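Local coordinates for protein protelomerase (Agrobacterium tumefaciens, PDB 4F43) that probably generates the closed hairpin ends of the bacterium's linear chromosome by cutting and rejoining replicated telomere DNA, and protects those ends, at residues E163-P168 and S177-G182; Y268-Y273 and Y307-D312. The protein carries 1 engineered substitution. All blocks are in the same frame, centred on the assembly; numbering follows the deposited sequence.

Contact 1 (E163-P168 and S177-G182); sequences EFSPAP and SILFNG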
loop_
_atom_site.group_PDB
_atom_site.type_symbol
_atom_site.label_atom_id
_atom_site.label_comp_id
_atom_site.label_asym_id
_atom_site.label_seq_id
_atom_site.Cartn_x
_atom_site.Cartn_y
_atom_site.Cartn_z
ATOM N N GLU A 163 -6.393 -6.803 12.422
ATOM C CA GLU A 163 -7.105 -7.469 13.511
ATOM C C GLU A 163 -7.538 -8.863 13.080
ATOM O O GLU A 163 -8.671 -9.064 12.646
ATOM C CB GLU A 163 -8.334 -6.665 13.938
ATOM C CG GLU A 163 -8.043 -5.236 14.363
ATOM C CD GLU A 163 -9.297 -4.386 14.429
ATOM O OE1 GLU A 163 -9.176 -3.152 14.571
ATOM O OE2 GLU A 163 -10.405 -4.956 14.335
ATOM N N PHE A 164 -6.629 -9.825 13.201
ATOM C CA PHE A 164 -6.923 -11.197 12.805
ATOM C C PHE A 164 -7.668 -11.947 13.903
ATOM O O PHE A 164 -7.281 -11.908 15.070
ATOM C CB PHE A 164 -5.639 -11.937 12.429
ATOM C CG PHE A 164 -4.823 -11.238 11.379
ATOM C CD1 PHE A 164 -5.313 -11.077 10.094
ATOM C CD2 PHE A 164 -3.566 -10.746 11.677
ATOM C CE1 PHE A 164 -4.564 -10.435 9.125
ATOM C CE2 PHE A 164 -2.812 -10.103 10.714
ATOM C CZ PHE A 164 -3.312 -9.947 9.436
ATOM N N SER A 165 -8.740 -12.633 13.517
ATOM C CA SER A 165 -9.585 -13.347 14.466
ATOM C C SER A 165 -10.032 -14.690 13.884
ATOM O O SER A 165 -10.110 -14.840 12.664
ATOM C CB SER A 165 -10.792 -12.484 14.849
ATOM O OG SER A 165 -11.447 -11.980 13.700
ATOM N N PRO A 166 -10.314 -15.675 14.755
ATOM C CA PRO A 166 -10.668 -17.029 14.308
ATOM C C PRO A 166 -11.929 -17.080 13.449
ATOM O O PRO A 166 -12.940 -16.464 13.787
ATOM C CB PRO A 166 -10.896 -17.785 15.624
ATOM C CG PRO A 166 -11.156 -16.724 16.641
ATOM C CD PRO A 166 -10.297 -15.577 16.224
ATOM N N ALA A 167 -11.851 -17.816 12.345
ATOM C CA ALA A 167 -12.982 -17.983 11.440
ATOM C C ALA A 167 -13.620 -19.354 11.628
ATOM O O ALA A 167 -12.942 -20.375 11.535
ATOM C CB ALA A 167 -12.536 -17.800 9.999
ATOM N N PRO A 168 -14.933 -19.377 11.900
ATOM C CA PRO A 168 -15.674 -20.617 12.158
ATOM C C PRO A 168 -15.931 -21.440 10.900
ATOM O O PRO A 168 -16.308 -20.890 9.864
ATOM C CB PRO A 168 -17.013 -20.117 12.721
ATOM C CG PRO A 168 -16.783 -18.676 13.089
ATOM C CD PRO A 168 -15.769 -18.186 12.115
ATOM N N SER A 177 -8.218 -20.564 7.039
ATOM C CA SER A 177 -8.811 -19.243 6.839
ATOM C C SER A 177 -8.993 -18.502 8.160
ATOM O O SER A 177 -9.271 -19.113 9.192
ATOM C CB SER A 177 -10.154 -19.343 6.110
ATOM O OG SER A 177 -11.189 -19.734 6.994
ATOM N N ILE A 178 -8.831 -17.183 8.117
ATOM C CA ILE A 178 -9.032 -16.333 9.287
ATOM C C ILE A 178 -9.876 -15.114 8.923
ATOM O O ILE A 178 -10.296 -14.962 7.776
ATOM C CB ILE A 178 -7.690 -15.848 9.870
ATOM C CG1 ILE A 178 -6.957 -14.961 8.861
ATOM C CG2 ILE A 178 -6.820 -17.028 10.282
ATOM C CD1 ILE A 178 -5.603 -14.483 9.345
ATOM N N LEU A 179 -10.123 -14.248 9.901
ATOM C CA LEU A 179 -10.848 -13.005 9.660
ATOM C C LEU A 179 -9.884 -11.822 9.687
ATOM O O LEU A 179 -8.803 -11.910 10.266
ATOM C CB LEU A 179 -11.959 -12.817 10.696
ATOM C CG LEU A 179 -12.982 -13.949 10.815
ATOM C CD1 LEU A 179 -14.040 -13.606 11.852
ATOM C CD2 LEU A 179 -13.621 -14.242 9.467
ATOM N N PHE A 180 -10.275 -10.716 9.062
ATOM C CA PHE A 180 -9.380 -9.572 8.918
ATOM C C PHE A 180 -10.080 -8.218 9.037
ATOM O O PHE A 180 -11.222 -8.054 8.605
ATOM C CB PHE A 180 -8.622 -9.665 7.590
ATOM C CG PHE A 180 -7.905 -8.402 7.210
ATOM C CD1 PHE A 180 -6.773 -7.998 7.901
ATOM C CD2 PHE A 180 -8.360 -7.622 6.160
ATOM C CE1 PHE A 180 -6.114 -6.832 7.553
ATOM C CE2 PHE A 180 -7.706 -6.457 5.806
ATOM C CZ PHE A 180 -6.581 -6.061 6.503
ATOM N N ASN A 181 -9.372 -7.255 9.621
ATOM C CA ASN A 181 -9.857 -5.888 9.775
ATOM C C ASN A 181 -8.711 -4.987 10.227
ATOM O O ASN A 181 -7.978 -5.336 11.149
ATOM C CB ASN A 181 -10.991 -5.842 10.802
ATOM C CG ASN A 181 -11.892 -4.635 10.625
ATOM O OD1 ASN A 181 -12.205 -4.236 9.503
ATOM N ND2 ASN A 181 -12.319 -4.048 11.737
ATOM N N GLY A 182 -8.537 -3.839 9.578
ATOM C CA GLY A 182 -9.357 -3.437 8.452
ATOM C C GLY A 182 -8.527 -3.054 7.243
ATOM O O GLY A 182 -7.322 -2.817 7.347
#

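Contact 2 (Y268-Y273 and Y307-D312); sequences YAEVAY and YTLPED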
loop_
_atom_site.group_PDB
_atom_site.type_symbol
_atom_site.label_atom_id
_atom_site.label_comp_id
_atom_site.label_asym_id
_atom_site.label_seq_id
_atom_site.Cartn_x
_atom_site.Cartn_y
_atom_site.Cartn_z
ATOM N N TYR A 268 0.830 -14.527 -2.638
ATOM C CA TYR A 268 -0.286 -14.950 -1.801
ATOM C C TYR A 268 -1.537 -15.154 -2.650
ATOM O O TYR A 268 -2.215 -16.183 -2.541
ATOM C CB TYR A 268 -0.541 -13.911 -0.706
ATOM C CG TYR A 268 -1.858 -14.063 0.014
ATOM C CD1 TYR A 268 -2.072 -15.109 0.902
ATOM C CD2 TYR A 268 -2.884 -13.148 -0.181
ATOM C CE1 TYR A 268 -3.276 -15.244 1.566
ATOM C CE2 TYR A 268 -4.086 -13.273 0.481
ATOM C CZ TYR A 268 -4.279 -14.322 1.349
ATOM O OH TYR A 268 -5.480 -14.446 2.005
ATOM N N ALA A 269 -1.824 -14.174 -3.504
ATOM C CA ALA A 269 -2.959 -14.257 -4.419
ATOM C C ALA A 269 -2.873 -15.488 -5.318
ATOM O O ALA A 269 -3.801 -16.305 -5.369
ATOM C CB ALA A 269 -3.057 -12.993 -5.255
ATOM N N GLU A 270 -1.746 -15.617 -6.012
ATOM C CA GLU A 270 -1.531 -16.711 -6.954
ATOM C C GLU A 270 -1.674 -18.082 -6.294
ATOM O O GLU A 270 -2.375 -18.960 -6.804
ATOM C CB GLU A 270 -0.146 -16.587 -7.591
ATOM C CG GLU A 270 0.039 -17.402 -8.858
ATOM C CD GLU A 270 -0.531 -16.711 -10.083
ATOM O OE1 GLU A 270 -1.101 -15.609 -9.936
ATOM O OE2 GLU A 270 -0.403 -17.264 -11.195
ATOM N N VAL A 271 -1.008 -18.257 -5.156
ATOM C CA VAL A 271 -1.013 -19.536 -4.451
ATOM C C VAL A 271 -2.385 -19.879 -3.872
ATOM O O VAL A 271 -2.873 -20.999 -4.042
ATOM C CB VAL A 271 0.051 -19.575 -3.335
ATOM C CG1 VAL A 271 -0.111 -20.826 -2.485
ATOM C CG2 VAL A 271 1.448 -19.511 -3.933
ATOM N N ALA A 272 -3.011 -18.917 -3.197
ATOM C CA ALA A 272 -4.317 -19.172 -2.596
ATOM C C ALA A 272 -5.389 -19.405 -3.656
ATOM O O ALA A 272 -6.363 -20.118 -3.410
ATOM C CB ALA A 272 -4.713 -18.051 -1.661
ATOM N N TYR A 273 -5.214 -18.807 -4.831
ATOM C CA TYR A 273 -6.079 -19.141 -5.955
ATOM C C TYR A 273 -5.781 -20.561 -6.421
ATOM O O TYR A 273 -6.687 -21.319 -6.760
ATOM C CB TYR A 273 -5.898 -18.166 -7.120
ATOM C CG TYR A 273 -6.664 -18.582 -8.357
ATOM C CD1 TYR A 273 -8.012 -18.280 -8.496
ATOM C CD2 TYR A 273 -6.040 -19.287 -9.380
ATOM C CE1 TYR A 273 -8.718 -18.666 -9.622
ATOM C CE2 TYR A 273 -6.736 -19.675 -10.507
ATOM C CZ TYR A 273 -8.074 -19.362 -10.624
ATOM O OH TYR A 273 -8.769 -19.746 -11.747
ATOM N N TYR A 307 2.906 -13.230 -11.761
ATOM C CA TYR A 307 3.661 -14.460 -11.551
ATOM C C TYR A 307 2.963 -15.653 -12.189
ATOM O O TYR A 307 1.758 -15.626 -12.429
ATOM C CB TYR A 307 3.843 -14.732 -10.056
ATOM C CG TYR A 307 4.697 -13.721 -9.331
ATOM C CD1 TYR A 307 5.778 -13.111 -9.958
ATOM C CD2 TYR A 307 4.422 -13.377 -8.014
ATOM C CE1 TYR A 307 6.560 -12.185 -9.291
ATOM C CE2 TYR A 307 5.195 -12.454 -7.340
ATOM C CZ TYR A 307 6.263 -11.861 -7.982
ATOM O OH TYR A 307 7.038 -10.940 -7.315
ATOM N N THR A 308 3.731 -16.702 -12.464
ATOM C CA THR A 308 3.161 -17.966 -12.912
ATOM C C THR A 308 3.791 -19.132 -12.154
ATOM O O THR A 308 5.014 -19.232 -12.037
ATOM C CB THR A 308 3.284 -18.165 -14.444
ATOM O OG1 THR A 308 2.755 -19.448 -14.806
ATOM C CG2 THR A 308 4.734 -18.068 -14.903
ATOM N N LEU A 309 2.943 -20.003 -11.620
ATOM C CA LEU A 309 3.410 -21.124 -10.815
ATOM C C LEU A 309 4.038 -22.220 -11.670
ATOM O O LEU A 309 3.537 -22.532 -12.751
ATOM C CB LEU A 309 2.275 -21.682 -9.951
ATOM C CG LEU A 309 1.794 -20.754 -8.833
ATOM C CD1 LEU A 309 0.872 -21.495 -7.879
ATOM C CD2 LEU A 309 2.971 -20.149 -8.084
ATOM N N PRO A 310 5.146 -22.804 -11.181
ATOM C CA PRO A 310 5.948 -23.816 -11.880
ATOM C C PRO A 310 5.119 -24.994 -12.381
ATOM O O PRO A 310 5.353 -25.472 -13.488
ATOM C CB PRO A 310 6.920 -24.296 -10.801
ATOM C CG PRO A 310 7.038 -23.155 -9.870
ATOM C CD PRO A 310 5.697 -22.493 -9.850
ATOM N N GLU A 311 4.172 -25.454 -11.570
ATOM C CA GLU A 311 3.325 -26.581 -11.949
ATOM C C GLU A 311 2.404 -26.234 -13.116
ATOM O O GLU A 311 2.180 -27.058 -14.005
ATOM C CB GLU A 311 2.513 -27.084 -10.752
ATOM C CG GLU A 311 2.060 -25.997 -9.793
ATOM C CD GLU A 311 2.823 -26.027 -8.481
ATOM O OE1 GLU A 311 4.070 -26.087 -8.516
ATOM O OE2 GLU A 311 2.174 -26.004 -7.413
ATOM N N ASP A 312 1.873 -25.016 -13.108
ATOM C CA ASP A 312 1.040 -24.541 -14.205
ATOM C C ASP A 312 1.869 -24.449 -15.479
ATOM O O ASP A 312 1.434 -24.877 -16.548
ATOM C CB ASP A 312 0.433 -23.177 -13.873
ATOM C CG ASP A 312 -0.425 -23.209 -12.623
ATOM O OD1 ASP A 312 -0.896 -24.304 -12.252
ATOM O OD2 ASP A 312 -0.630 -22.138 -12.013
HETATM O O HOH W 1 0.270 -19.483 -12.765
HETATM O O HOH W 2 0.700 -13.936 -9.372
#

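Contact 1 (E163-P168 and S177-G182)
Ser-165 and Leu-179 meet backbone to backbone where two neighbouring strands run roughly antiparallel in the small four-stranded sheet of the telomere resolvase catalytic domain. Leu-179 N donates to Ser-165 O at 2.8 Å; the return bond, from Ser-165 N to Leu-179 O, is weak at 3.3 Å. The same Leu-179 O also takes a CA-H...O contact from Phe-164 CA. A further polar link is marginal: Asn-181 ND2 reaches Glu-163 OE2 in a weak, 3.4 Å bond, with carboxylate and amide planes nearly perpendicular (84°).

Apolar contacts fall into two groups. In the first, Phe-164 and Phe-180 lie side by side, pointing the same way, their planes 31° apart. Ile-178 has CG1 between the backbone N and the carbonyl carbon (chi1 64°), and its branch ends in CD1, 3.5 Å from Phe-164 CD1. Large hydrophobic residues suit this place: Phe-164 meets helix 140-151, Ile-178 meets that helix and helix 206-217, and Phe-180 lies against Ile-200 and makes a cation-pi contact with Arg-153. In the second group, on the face shared by Ser-165 and Leu-179, Ser-165 OG sits 3.2 Å from Leu-179 CB. The small methyl of Ala-167 points at the neighbouring strand and fits against Leu-179, CB to CD2 3.8 Å.

Contact 2 (Y268-Y273 and Y307-D312)
Glu-270, on helix 263-276, sets its carboxylate against the backbone of Tyr-307 and its aliphatic stem against Leu-309. This is the tightly packed part of the contact. CG lies anti to the backbone N (chi1 -163°) and the chain then bends at chi2 (81°), bringing CD round towards the strand. The two side chains run antiparallel past one another, and Glu-270 CG comes to 3.8 Å from Leu-309 CG. A long acid serves well here, since its CG meets leucine while its oxygens reach two waters.

Glu-270 OE2 ends 3.0 Å from Tyr-307 O. Both are acceptors, so the approach is not a hydrogen bond; OE2 has its partner in water instead. One water donates to Glu-270 OE2 (2.8 Å) and to Asp-312 OD2 (2.9 Å), while accepting from Leu-309 N (3.0 Å). It bridges two carboxylates whose like charges it may help to screen, and which might raise each other's affinity for a proton; a long, weak ion pair from Lys-283 to OE1 would offset this. A second water lies beside OE1 and takes a weak bond from Tyr-307 N.

The packing is looser towards Val-271, whose CG2 stays 4.5 Å from Leu-309 CD1; Tyr-124 touches both residues from helix 124-134. On the more exposed side, the CB of Thr-308 points away from helix 263-276, and Asp-312 OD2 lies 4.9 Å from Glu-270 OE2.

Leu-309 is the N-cap of helix 310-316 and has no polar side chain to cap with. Asp-312, three residues on, is instead linked through the water to Leu-309 N, a water-mediated counterpart of one half of a capping box, with an acid near the helix N terminus, where the helix dipole favours negative charge.

How the contacts relate
The chain first passes through the helices up to residue 115, and both contacts come afterwards. Contact 1 closes first, joining segments separated by only eight residues, which include strand 172-174. Contact 2 opens later and spans 33 residues, among them helix 283-291, before the chain, near its own C terminus, returns to helix 263-276. The two are in series, neither nested nor crossing, with centres about 23 Å apart. The ground between them is bridged by Tyr-268: its OH bonds to Pro-201 O on strand 198-201, the neighbour of strand 177-180, and more weakly to Arg-153, which packs on Phe-164 and Phe-180. The sheet is thereby linked to helix 263-276, which contact 2 ties to residues 307-312.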